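Local coordinates for protein tRNA (Adenine(22)-N(1))-methyltransferase (Mycoplasma capricolum subsp. capricolum, PDB 6QE6) that probably methylates the N1 atom of adenine 22 in tRNA, with S-adenosylmethionine as methyl donor, and is bound here to the product S-adenosylhomocysteine, at residues 39-44 and 109-114; 62-67 and 88-93; 97-102 and 128-133. All coordinates share one frame; numbering follows the deposited sequence.

Contact 1: residues 39-44 and 109-114. With SAH (S-adenosyl-L-homocysteine), chain C.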
loop_
_atom_site.group_PDB
_atom_site.type_symbol
_atom_site.label_atom_id
_atom_site.label_comp_id
_atom_site.label_asym_id
_atom_site.label_seq_id
_atom_site.Cartn_x
_atom_site.Cartn_y
_atom_site.Cartn_z
ATOM N N ILE A 39 -9.577 9.231 -9.272
ATOM C CA ILE A 39 -8.928 8.298 -8.359
ATOM C C ILE A 39 -9.995 7.669 -7.473
ATOM O O ILE A 39 -11.081 8.217 -7.286
ATOM C CB ILE A 39 -7.827 8.974 -7.507
ATOM C CG1 ILE A 39 -8.425 10.006 -6.521
ATOM C CG2 ILE A 39 -6.741 9.599 -8.415
ATOM C CD1 ILE A 39 -8.737 9.451 -5.116
ATOM N N ALA A 40 -9.675 6.507 -6.912
ATOM C CA ALA A 40 -10.560 5.869 -5.944
ATOM C C ALA A 40 -9.778 5.553 -4.671
ATOM O O ALA A 40 -8.748 4.875 -4.721
ATOM C CB ALA A 40 -11.199 4.607 -6.522
ATOM N N ASP A 41 -10.258 6.049 -3.535
ATOM C CA ASP A 41 -9.669 5.742 -2.234
ATOM C C ASP A 41 -10.467 4.595 -1.629
ATOM O O ASP A 41 -11.658 4.746 -1.339
ATOM C CB ASP A 41 -9.681 6.972 -1.329
ATOM C CG ASP A 41 -8.799 6.817 -0.086
ATOM O OD1 ASP A 41 -7.934 5.896 -0.020
ATOM O OD2 ASP A 41 -8.970 7.658 0.825
ATOM N N ILE A 42 -9.824 3.446 -1.462
ATOM C CA ILE A 42 -10.466 2.289 -0.858
ATOM C C ILE A 42 -10.209 2.306 0.639
ATOM O O ILE A 42 -9.052 2.337 1.078
ATOM C CB ILE A 42 -9.954 0.989 -1.485
ATOM C CG1 ILE A 42 -9.974 1.092 -3.006
ATOM C CG2 ILE A 42 -10.775 -0.182 -0.973
ATOM C CD1 ILE A 42 -11.365 1.395 -3.587
ATOM N N GLY A 43 -11.279 2.236 1.427
ATOM C CA GLY A 43 -11.143 2.385 2.868
ATOM C C GLY A 43 -10.921 3.823 3.292
ATOM O O GLY A 43 -10.057 4.104 4.138
ATOM N N THR A 44 -11.694 4.745 2.729
ATOM C CA THR A 44 -11.381 6.164 2.796
ATOM C C THR A 44 -11.630 6.762 4.173
ATOM O O THR A 44 -11.138 7.861 4.447
ATOM C CB THR A 44 -12.204 6.920 1.744
ATOM O OG1 THR A 44 -11.689 8.243 1.599
ATOM C CG2 THR A 44 -13.663 6.997 2.156
ATOM N N TYR A 109 -5.674 6.145 -10.478
ATOM C CA TYR A 109 -5.008 5.606 -9.305
ATOM C C TYR A 109 -6.046 5.118 -8.319
ATOM O O TYR A 109 -6.923 5.882 -7.906
ATOM C CB TYR A 109 -4.147 6.646 -8.598
ATOM C CG TYR A 109 -2.926 7.130 -9.330
ATOM C CD1 TYR A 109 -1.689 6.514 -9.143
ATOM C CD2 TYR A 109 -2.989 8.256 -10.157
ATOM C CE1 TYR A 109 -0.553 6.989 -9.774
ATOM C CE2 TYR A 109 -1.858 8.729 -10.814
ATOM C CZ TYR A 109 -0.648 8.091 -10.613
ATOM O OH TYR A 109 0.467 8.569 -11.239
ATOM N N VAL A 110 -5.925 3.869 -7.913
ATOM C CA VAL A 110 -6.614 3.386 -6.734
ATOM C C VAL A 110 -5.635 3.437 -5.572
ATOM O O VAL A 110 -4.508 2.934 -5.682
ATOM C CB VAL A 110 -7.160 1.973 -6.957
ATOM C CG1 VAL A 110 -7.584 1.383 -5.643
ATOM C CG2 VAL A 110 -8.323 2.042 -7.946
ATOM N N THR A 111 -6.030 4.094 -4.485
ATOM C CA THR A 111 -5.225 4.132 -3.275
ATOM C C THR A 111 -5.895 3.289 -2.206
ATOM O O THR A 111 -7.124 3.312 -2.060
ATOM C CB THR A 111 -4.998 5.556 -2.755
ATOM O OG1 THR A 111 -6.257 6.195 -2.491
ATOM C CG2 THR A 111 -4.206 6.363 -3.773
ATOM N N ILE A 112 -5.076 2.509 -1.505
ATOM C CA ILE A 112 -5.504 1.661 -0.407
ATOM C C ILE A 112 -4.521 1.923 0.714
ATOM O O ILE A 112 -3.345 1.543 0.609
ATOM C CB ILE A 112 -5.513 0.176 -0.783
ATOM C CG1 ILE A 112 -6.317 -0.049 -2.061
ATOM C CG2 ILE A 112 -6.048 -0.643 0.365
ATOM C CD1 ILE A 112 -6.088 -1.398 -2.722
ATOM N N CYS A 113 -4.984 2.570 1.785
ATOM C CA CYS A 113 -4.108 2.971 2.875
ATOM C C CYS A 113 -4.677 2.517 4.210
ATOM O O CYS A 113 -5.889 2.587 4.444
ATOM C CB CYS A 113 -3.899 4.491 2.875
ATOM S SG CYS A 113 -3.408 5.130 1.241
ATOM N N GLY A 114 -3.791 2.044 5.081
ATOM C CA GLY A 114 -4.196 1.696 6.428
ATOM C C GLY A 114 -4.867 0.351 6.577
ATOM O O GLY A 114 -5.693 0.183 7.477
HETATM N N SAH C . -7.646 5.455 4.614
HETATM C CA SAH C . -7.431 5.942 5.972
HETATM C CB SAH C . -8.246 5.119 6.981
HETATM C CG SAH C . -7.848 3.653 7.163
HETATM S SD SAH C . -8.797 2.854 8.484
HETATM C C SAH C . -5.947 5.918 6.351
HETATM O O SAH C . -5.147 5.205 5.736
HETATM O OXT SAH C . -5.514 6.606 7.283
HETATM C "C5'" SAH C . -9.279 1.496 7.392
HETATM C "C4'" SAH C . -10.615 1.762 6.706
HETATM O "O4'" SAH C . -10.818 0.791 5.707
HETATM C "C3'" SAH C . -11.793 1.635 7.654
HETATM O "O3'" SAH C . -12.608 2.779 7.545
HETATM C "C2'" SAH C . -12.557 0.413 7.173
HETATM O "O2'" SAH C . -13.933 0.633 7.316
HETATM C "C1'" SAH C . -12.142 0.320 5.721
HETATM N N9 SAH C . -12.141 -1.045 5.193
HETATM C C8 SAH C . -11.755 -2.185 5.836
HETATM N N7 SAH C . -11.901 -3.222 4.967
HETATM C C5 SAH C . -12.360 -2.758 3.799
HETATM C C6 SAH C . -12.683 -3.386 2.607
HETATM N N6 SAH C . -12.547 -4.703 2.470
HETATM N N1 SAH C . -13.152 -2.626 1.560
HETATM C C2 SAH C . -13.292 -1.258 1.689
HETATM N N3 SAH C . -12.968 -0.650 2.884
HETATM C C4 SAH C . -12.510 -1.389 3.920
#
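I42 and V110 meet obliquely between two adjacent parallel strands in the middle of the Rossmann-like methyltransferase sheet, CG1 of I42 lying 3.6 Å from CG1 of V110. On the same face of the sheet, I42 CB rests 3.8 Å from I112 CG1, and F98 and L96 cover I42. Beta-branched residues suit this place, because they fill the interior while favouring an extended backbone. The backbone ladder between the strands includes the 2.8 Å bond from I42 N to T111 O.

The face bearing D41 and T111 is polar at its centre, although P50 and L49 of helix 48-55 pack over it. T111 holds OG1 between its backbone N and carbonyl carbon (chi1 58°), from where it donates to D41 OD1 at 3.0 Å. The hydroxyl comes in from one side, 52° out of the carboxylate plane. T44 OG1 donates to OD2 from the other, so the buried carboxylate is held between two hydroxyls that fix its rotation. Strand 39-42 then gives way to G43, whose positive phi (76°) glycine adopts readily and whose missing side chain lets SAH O4' come close. G43 O accepts a hydrogen bond from SAH N at 2.8 Å.

Contact 2: residues 62-67 and 88-93. With SAH (S-adenosyl-L-homocysteine), chain C.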
loop_
_atom_site.group_PDB
_atom_site.type_symbol
_atom_site.label_atom_id
_atom_site.label_comp_id
_atom_site.label_asym_id
_atom_site.label_seq_id
_atom_site.Cartn_x
_atom_site.Cartn_y
_atom_site.Cartn_z
ATOM N N ALA A 62 -12.974 12.196 -7.395
ATOM C CA ALA A 62 -12.539 11.114 -6.528
ATOM C C ALA A 62 -13.735 10.269 -6.117
ATOM O O ALA A 62 -14.820 10.788 -5.837
ATOM C CB ALA A 62 -11.812 11.634 -5.274
ATOM N N TYR A 63 -13.526 8.963 -6.109
ATOM C CA TYR A 63 -14.435 8.013 -5.484
ATOM C C TYR A 63 -13.936 7.702 -4.071
ATOM O O TYR A 63 -12.820 7.197 -3.899
ATOM C CB TYR A 63 -14.517 6.743 -6.328
ATOM C CG TYR A 63 -15.042 6.994 -7.708
ATOM C CD1 TYR A 63 -16.356 7.412 -7.921
ATOM C CD2 TYR A 63 -14.235 6.813 -8.803
ATOM C CE1 TYR A 63 -16.832 7.640 -9.210
ATOM C CE2 TYR A 63 -14.701 7.032 -10.078
ATOM C CZ TYR A 63 -15.988 7.440 -10.285
ATOM O OH TYR A 63 -16.400 7.643 -11.590
ATOM N N ALA A 64 -14.748 8.002 -3.069
ATOM C CA ALA A 64 -14.369 7.820 -1.663
ATOM C C ALA A 64 -15.148 6.625 -1.120
ATOM O O ALA A 64 -16.326 6.747 -0.776
ATOM C CB ALA A 64 -14.635 9.085 -0.859
ATOM N N CYS A 65 -14.481 5.476 -1.040
ATOM C CA CYS A 65 -15.129 4.182 -0.864
ATOM C C CYS A 65 -14.839 3.598 0.508
ATOM O O CYS A 65 -13.726 3.719 1.027
ATOM C CB CYS A 65 -14.661 3.174 -1.919
ATOM S SG CYS A 65 -14.394 3.877 -3.568
ATOM N N ASP A 66 -15.836 2.930 1.067
ATOM C CA ASP A 66 -15.664 2.212 2.311
ATOM C C ASP A 66 -16.627 1.030 2.351
ATOM O O ASP A 66 -17.713 1.057 1.765
ATOM C CB ASP A 66 -15.867 3.129 3.522
ATOM C CG ASP A 66 -15.106 2.641 4.750
ATOM O OD1 ASP A 66 -15.371 1.503 5.193
ATOM O OD2 ASP A 66 -14.227 3.372 5.258
ATOM N N ILE A 67 -16.205 -0.018 3.047
ATOM C CA ILE A 67 -17.074 -1.159 3.264
ATOM C C ILE A 67 -18.114 -0.874 4.345
ATOM O O ILE A 67 -19.142 -1.561 4.401
ATOM C CB ILE A 67 -16.195 -2.380 3.593
ATOM C CG1 ILE A 67 -16.985 -3.680 3.457
ATOM C CG2 ILE A 67 -15.547 -2.226 4.959
ATOM C CD1 ILE A 67 -16.097 -4.927 3.571
ATOM N N ILE A 88 -16.361 14.804 -5.453
ATOM C CA ILE A 88 -16.094 13.611 -4.660
ATOM C C ILE A 88 -17.408 12.891 -4.393
ATOM O O ILE A 88 -18.413 13.522 -4.057
ATOM C CB ILE A 88 -15.361 13.962 -3.354
ATOM C CG1 ILE A 88 -14.049 14.661 -3.691
ATOM C CG2 ILE A 88 -15.089 12.722 -2.518
ATOM C CD1 ILE A 88 -13.282 15.115 -2.484
ATOM N N PHE A 89 -17.401 11.568 -4.559
ATOM C CA PHE A 89 -18.607 10.748 -4.501
ATOM C C PHE A 89 -18.360 9.610 -3.531
ATOM O O PHE A 89 -17.392 8.864 -3.692
ATOM C CB PHE A 89 -18.965 10.193 -5.890
ATOM C CG PHE A 89 -19.088 11.250 -6.942
ATOM C CD1 PHE A 89 -20.251 11.988 -7.068
ATOM C CD2 PHE A 89 -18.031 11.527 -7.792
ATOM C CE1 PHE A 89 -20.355 12.992 -8.026
ATOM C CE2 PHE A 89 -18.132 12.530 -8.766
ATOM C CZ PHE A 89 -19.289 13.260 -8.880
ATOM N N THR A 90 -19.222 9.467 -2.532
ATOM C CA THR A 90 -19.062 8.363 -1.596
ATOM C C THR A 90 -19.656 7.092 -2.185
ATOM O O THR A 90 -20.730 7.112 -2.796
ATOM C CB THR A 90 -19.711 8.677 -0.250
ATOM O OG1 THR A 90 -20.975 9.310 -0.468
ATOM C CG2 THR A 90 -18.820 9.587 0.583
ATOM N N ILE A 91 -18.935 5.985 -2.016
ATOM C CA ILE A 91 -19.348 4.679 -2.510
ATOM C C ILE A 91 -19.198 3.665 -1.380
ATOM O O ILE A 91 -18.108 3.510 -0.816
ATOM C CB ILE A 91 -18.519 4.238 -3.731
ATOM C CG1 ILE A 91 -18.543 5.296 -4.844
ATOM C CG2 ILE A 91 -18.989 2.862 -4.237
ATOM C CD1 ILE A 91 -19.911 5.618 -5.368
ATOM N N LEU A 92 -20.282 2.964 -1.066
ATOM C CA LEU A 92 -20.260 1.869 -0.107
ATOM C C LEU A 92 -19.960 0.567 -0.848
ATOM O O LEU A 92 -20.734 0.162 -1.723
ATOM C CB LEU A 92 -21.599 1.795 0.622
ATOM C CG LEU A 92 -21.796 0.582 1.518
ATOM C CD1 LEU A 92 -20.970 0.718 2.791
ATOM C CD2 LEU A 92 -23.256 0.427 1.835
ATOM N N SER A 93 -18.848 -0.088 -0.508
ATOM C CA SER A 93 -18.403 -1.225 -1.304
ATOM C C SER A 93 -17.314 -1.992 -0.571
ATOM O O SER A 93 -16.462 -1.403 0.098
ATOM C CB SER A 93 -17.873 -0.759 -2.675
ATOM O OG SER A 93 -17.486 -1.844 -3.509
HETATM N N SAH C . -7.646 5.455 4.614
HETATM C CA SAH C . -7.431 5.942 5.972
HETATM C CB SAH C . -8.246 5.119 6.981
HETATM C CG SAH C . -7.848 3.653 7.163
HETATM S SD SAH C . -8.797 2.854 8.484
HETATM C C SAH C . -5.947 5.918 6.351
HETATM O O SAH C . -5.147 5.205 5.736
HETATM O OXT SAH C . -5.514 6.606 7.283
HETATM C "C5'" SAH C . -9.279 1.496 7.392
HETATM C "C4'" SAH C . -10.615 1.762 6.706
HETATM O "O4'" SAH C . -10.818 0.791 5.707
HETATM C "C3'" SAH C . -11.793 1.635 7.654
HETATM O "O3'" SAH C . -12.608 2.779 7.545
HETATM C "C2'" SAH C . -12.557 0.413 7.173
HETATM O "O2'" SAH C . -13.933 0.633 7.316
HETATM C "C1'" SAH C . -12.142 0.320 5.721
HETATM N N9 SAH C . -12.141 -1.045 5.193
HETATM C C8 SAH C . -11.755 -2.185 5.836
HETATM N N7 SAH C . -11.901 -3.222 4.967
HETATM C C5 SAH C . -12.360 -2.758 3.799
HETATM C C6 SAH C . -12.683 -3.386 2.607
HETATM N N6 SAH C . -12.547 -4.703 2.470
HETATM N N1 SAH C . -13.152 -2.626 1.560
HETATM C C2 SAH C . -13.292 -1.258 1.689
HETATM N N3 SAH C . -12.968 -0.650 2.884
HETATM C C4 SAH C . -12.510 -1.389 3.920
#
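The beta-alpha-beta unit that carries the ribose-binding acid of the cofactor pocket pairs A62-D66 with I88-L92 in parallel, through a regular ladder of backbone bonds that S93 N extends to D66 O (2.8 Å). Small residues on strand 62-66 let the sheet and helices come close: A64 CB sits 4.0 Å from I88 CG2, while I88 also reaches helices 48-55 and 69-81. On the other face, Y63 is flanked obliquely by its neighbours, with I91 CG1 4.3 Å from Y63 CD1 and F89 CD2 the same distance from Y63 CE1. The Y63 hydroxyl bonds to L105 N.

D66, at the end of its strand as in many class I methyltransferases, places CG anti to its backbone N (chi1 -154°), and the carboxylate reaches the ribose. OD1 accepts a hydrogen bond from SAH O2' at 2.7 Å and OD2 one from O3' at 2.9 Å. The backbone N of N68 bonds to OD1 and that of D45 to OD2, so each oxygen has two donors and the group is held firmly; such donors would be expected to favour the charged form. I67 presents its branch methyl to one face of the adenine, with CG2 3.3 Å from SAH C4.

Contact 3: residues 97-102 and 128-133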
loop_
_atom_site.group_PDB
_atom_site.type_symbol
_atom_site.label_atom_id
_atom_site.label_comp_id
_atom_site.label_asym_id
_atom_site.label_seq_id
_atom_site.Cartn_x
_atom_site.Cartn_y
_atom_site.Cartn_z
ATOM N N GLU A 97 -15.383 -4.040 -5.674
ATOM C CA GLU A 97 -16.585 -4.604 -6.279
ATOM C C GLU A 97 -17.369 -3.555 -7.050
ATOM O O GLU A 97 -18.003 -3.880 -8.056
ATOM C CB GLU A 97 -17.471 -5.246 -5.209
ATOM C CG GLU A 97 -16.993 -6.623 -4.756
ATOM C CD GLU A 97 -17.775 -7.155 -3.552
ATOM O OE1 GLU A 97 -18.762 -6.496 -3.154
ATOM O OE2 GLU A 97 -17.396 -8.216 -2.993
ATOM N N PHE A 98 -17.303 -2.293 -6.613
ATOM C CA PHE A 98 -18.050 -1.227 -7.261
ATOM C C PHE A 98 -17.529 -0.904 -8.662
ATOM O O PHE A 98 -18.279 -0.365 -9.486
ATOM C CB PHE A 98 -18.002 0.026 -6.398
ATOM C CG PHE A 98 -16.706 0.787 -6.505
ATOM C CD1 PHE A 98 -15.606 0.424 -5.735
ATOM C CD2 PHE A 98 -16.585 1.868 -7.370
ATOM C CE1 PHE A 98 -14.420 1.121 -5.831
ATOM C CE2 PHE A 98 -15.396 2.563 -7.475
ATOM C CZ PHE A 98 -14.317 2.191 -6.711
ATOM N N VAL A 99 -16.252 -1.179 -8.946
ATOM C CA VAL A 99 -15.671 -0.722 -10.207
ATOM C C VAL A 99 -16.346 -1.357 -11.420
ATOM O O VAL A 99 -16.318 -0.777 -12.506
ATOM C CB VAL A 99 -14.150 -0.981 -10.219
ATOM C CG1 VAL A 99 -13.520 -0.475 -11.511
ATOM C CG2 VAL A 99 -13.486 -0.314 -9.003
ATOM N N LYS A 100 -16.968 -2.530 -11.261
ATOM C CA LYS A 100 -17.728 -3.134 -12.354
ATOM C C LYS A 100 -18.777 -2.178 -12.926
ATOM O O LYS A 100 -19.003 -2.161 -14.142
ATOM C CB LYS A 100 -18.411 -4.418 -11.867
ATOM C CG LYS A 100 -17.612 -5.689 -12.049
ATOM C CD LYS A 100 -18.156 -6.820 -11.159
ATOM C CE LYS A 100 -17.402 -6.897 -9.814
ATOM N NZ LYS A 100 -15.934 -7.232 -9.942
ATOM N N ASN A 101 -19.392 -1.357 -12.072
ATOM C CA ASN A 101 -20.566 -0.560 -12.431
ATOM C C ASN A 101 -20.307 0.390 -13.595
ATOM O O ASN A 101 -19.194 0.885 -13.794
ATOM C CB ASN A 101 -21.039 0.245 -11.225
ATOM C CG ASN A 101 -21.423 -0.634 -10.077
ATOM O OD1 ASN A 101 -21.550 -1.844 -10.241
ATOM N ND2 ASN A 101 -21.622 -0.040 -8.906
ATOM N N LYS A 102 -21.387 0.691 -14.326
ATOM C CA LYS A 102 -21.281 1.362 -15.625
ATOM C C LYS A 102 -20.957 2.848 -15.487
ATOM O O LYS A 102 -20.383 3.441 -16.405
ATOM C CB LYS A 102 -22.585 1.181 -16.418
ATOM C CG LYS A 102 -23.290 -0.195 -16.288
ATOM C CD LYS A 102 -22.312 -1.393 -16.256
ATOM C CE LYS A 102 -23.024 -2.739 -16.433
ATOM N NZ LYS A 102 -22.277 -3.652 -17.352
ATOM N N HIS A 128 -9.397 -4.606 -12.024
ATOM C CA HIS A 128 -10.259 -4.383 -13.167
ATOM C C HIS A 128 -9.483 -3.564 -14.184
ATOM O O HIS A 128 -8.568 -2.812 -13.830
ATOM C CB HIS A 128 -11.555 -3.681 -12.716
ATOM C CG HIS A 128 -12.653 -3.699 -13.732
ATOM N ND1 HIS A 128 -12.661 -2.869 -14.837
ATOM C CD2 HIS A 128 -13.803 -4.414 -13.788
ATOM C CE1 HIS A 128 -13.754 -3.097 -15.546
ATOM N NE2 HIS A 128 -14.463 -4.029 -14.931
ATOM N N GLN A 129 -9.843 -3.733 -15.457
ATOM C CA GLN A 129 -9.129 -3.042 -16.520
ATOM C C GLN A 129 -9.371 -1.533 -16.499
ATOM O O GLN A 129 -8.599 -0.785 -17.108
ATOM C CB GLN A 129 -9.513 -3.649 -17.869
ATOM C CG GLN A 129 -10.650 -2.927 -18.581
ATOM C CD GLN A 129 -10.147 -1.776 -19.455
ATOM O OE1 GLN A 129 -9.015 -1.823 -19.957
ATOM N NE2 GLN A 129 -10.978 -0.729 -19.623
ATOM N N LYS A 130 -10.409 -1.064 -15.796
ATOM C CA LYS A 130 -10.599 0.371 -15.597
ATOM C C LYS A 130 -9.483 1.017 -14.781
ATOM O O LYS A 130 -9.333 2.242 -14.824
ATOM C CB LYS A 130 -11.927 0.635 -14.896
ATOM C CG LYS A 130 -13.157 0.305 -15.723
ATOM C CD LYS A 130 -14.401 0.563 -14.920
ATOM C CE LYS A 130 -15.633 0.447 -15.773
ATOM N NZ LYS A 130 -16.854 0.858 -15.033
ATOM N N ILE A 131 -8.706 0.236 -14.031
ATOM C CA ILE A 131 -7.734 0.767 -13.076
ATOM C C ILE A 131 -6.343 0.730 -13.692
ATOM O O ILE A 131 -5.902 -0.319 -14.183
ATOM C CB ILE A 131 -7.754 -0.036 -11.765
ATOM C CG1 ILE A 131 -9.119 0.078 -11.092
ATOM C CG2 ILE A 131 -6.608 0.397 -10.883
ATOM C CD1 ILE A 131 -9.499 -1.164 -10.327
ATOM N N SER A 132 -5.630 1.856 -13.632
ATOM C CA SER A 132 -4.299 1.928 -14.225
ATOM C C SER A 132 -3.159 1.789 -13.223
ATOM O O SER A 132 -2.095 1.304 -13.602
ATOM C CB SER A 132 -4.124 3.248 -14.992
ATOM O OG SER A 132 -4.663 3.136 -16.295
ATOM N N ASN A 133 -3.327 2.238 -11.978
ATOM C CA ASN A 133 -2.234 2.263 -11.016
ATOM C C ASN A 133 -2.785 2.074 -9.614
ATOM O O ASN A 133 -3.897 2.499 -9.309
ATOM C CB ASN A 133 -1.448 3.573 -11.007
ATOM C CG ASN A 133 -0.883 3.926 -12.340
ATOM O OD1 ASN A 133 0.193 3.459 -12.718
ATOM N ND2 ASN A 133 -1.592 4.784 -13.064
HETATM O O HOH W 1 -18.507 -0.814 -16.323
HETATM O O HOH W 2 -18.756 1.777 -17.699
#
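V99 pushes its CG1 methyl into the bend of residues 128-131 and makes the compact part of this contact. The methyl is anti to the backbone N (chi1 -178°) and lies 3.7 Å from K130 CD, 3.9 Å from H128 CB and 4.2 Å from I131 CD1. A short, branched valine suits such a pocket, because one methyl can fill it while the other, CG2, turns to a face of the F98 ring. K130 runs extended past V99 in the opposite direction, its aliphatic part covering the methyl and its ammonium ending at the carbonyls of segment 97-102. NZ donates to V99 O at 3.1 Å, nearly in line with the carbonyl, and also bonds to I104 O. N101 O comes within 2.6 Å of NZ.

Around the ammonium the contact becomes loose and wet. One water accepts from K130 NZ at 2.7 Å and donates to K100 O, and a second, bound to K102 O, meets NZ only weakly. K100 is exposed, and its CG brushes CD2 of H128 at 4.4 Å. The imidazole is instead tied to its own loop: ND1 accepts the backbone N-H of K130 at 3.0 Å, in the ring plane. This bond lies within the type I beta turn H128-I131, closed by I131 N donating to H128 O. The contact thus joins two connecting loops of the Rossmann-like sheet, away from the cofactor.

Overall arrangement
From the N terminus, the chain runs through strand 36-42, and contact 1 joins this strand to 109-114 after a long excursion. Within that excursion lies contact 2, which closes a shorter loop around helix 69-81 by joining 62-67 to 88-93. The 97-102 loop follows while contact 1 is still open, and its partner 128-133 comes after 109-114, so contacts 1 and 3 cross; contacts 2 and 3 follow in series. Strands 36-42 and 59-66 are neighbours, bonded through I39 O and Y63 N, which makes contacts 1 and 2 one continuous sheet with SAH touching both. F98 from contact 3 packs on I42 and C65, and N133 O bonds V110 N.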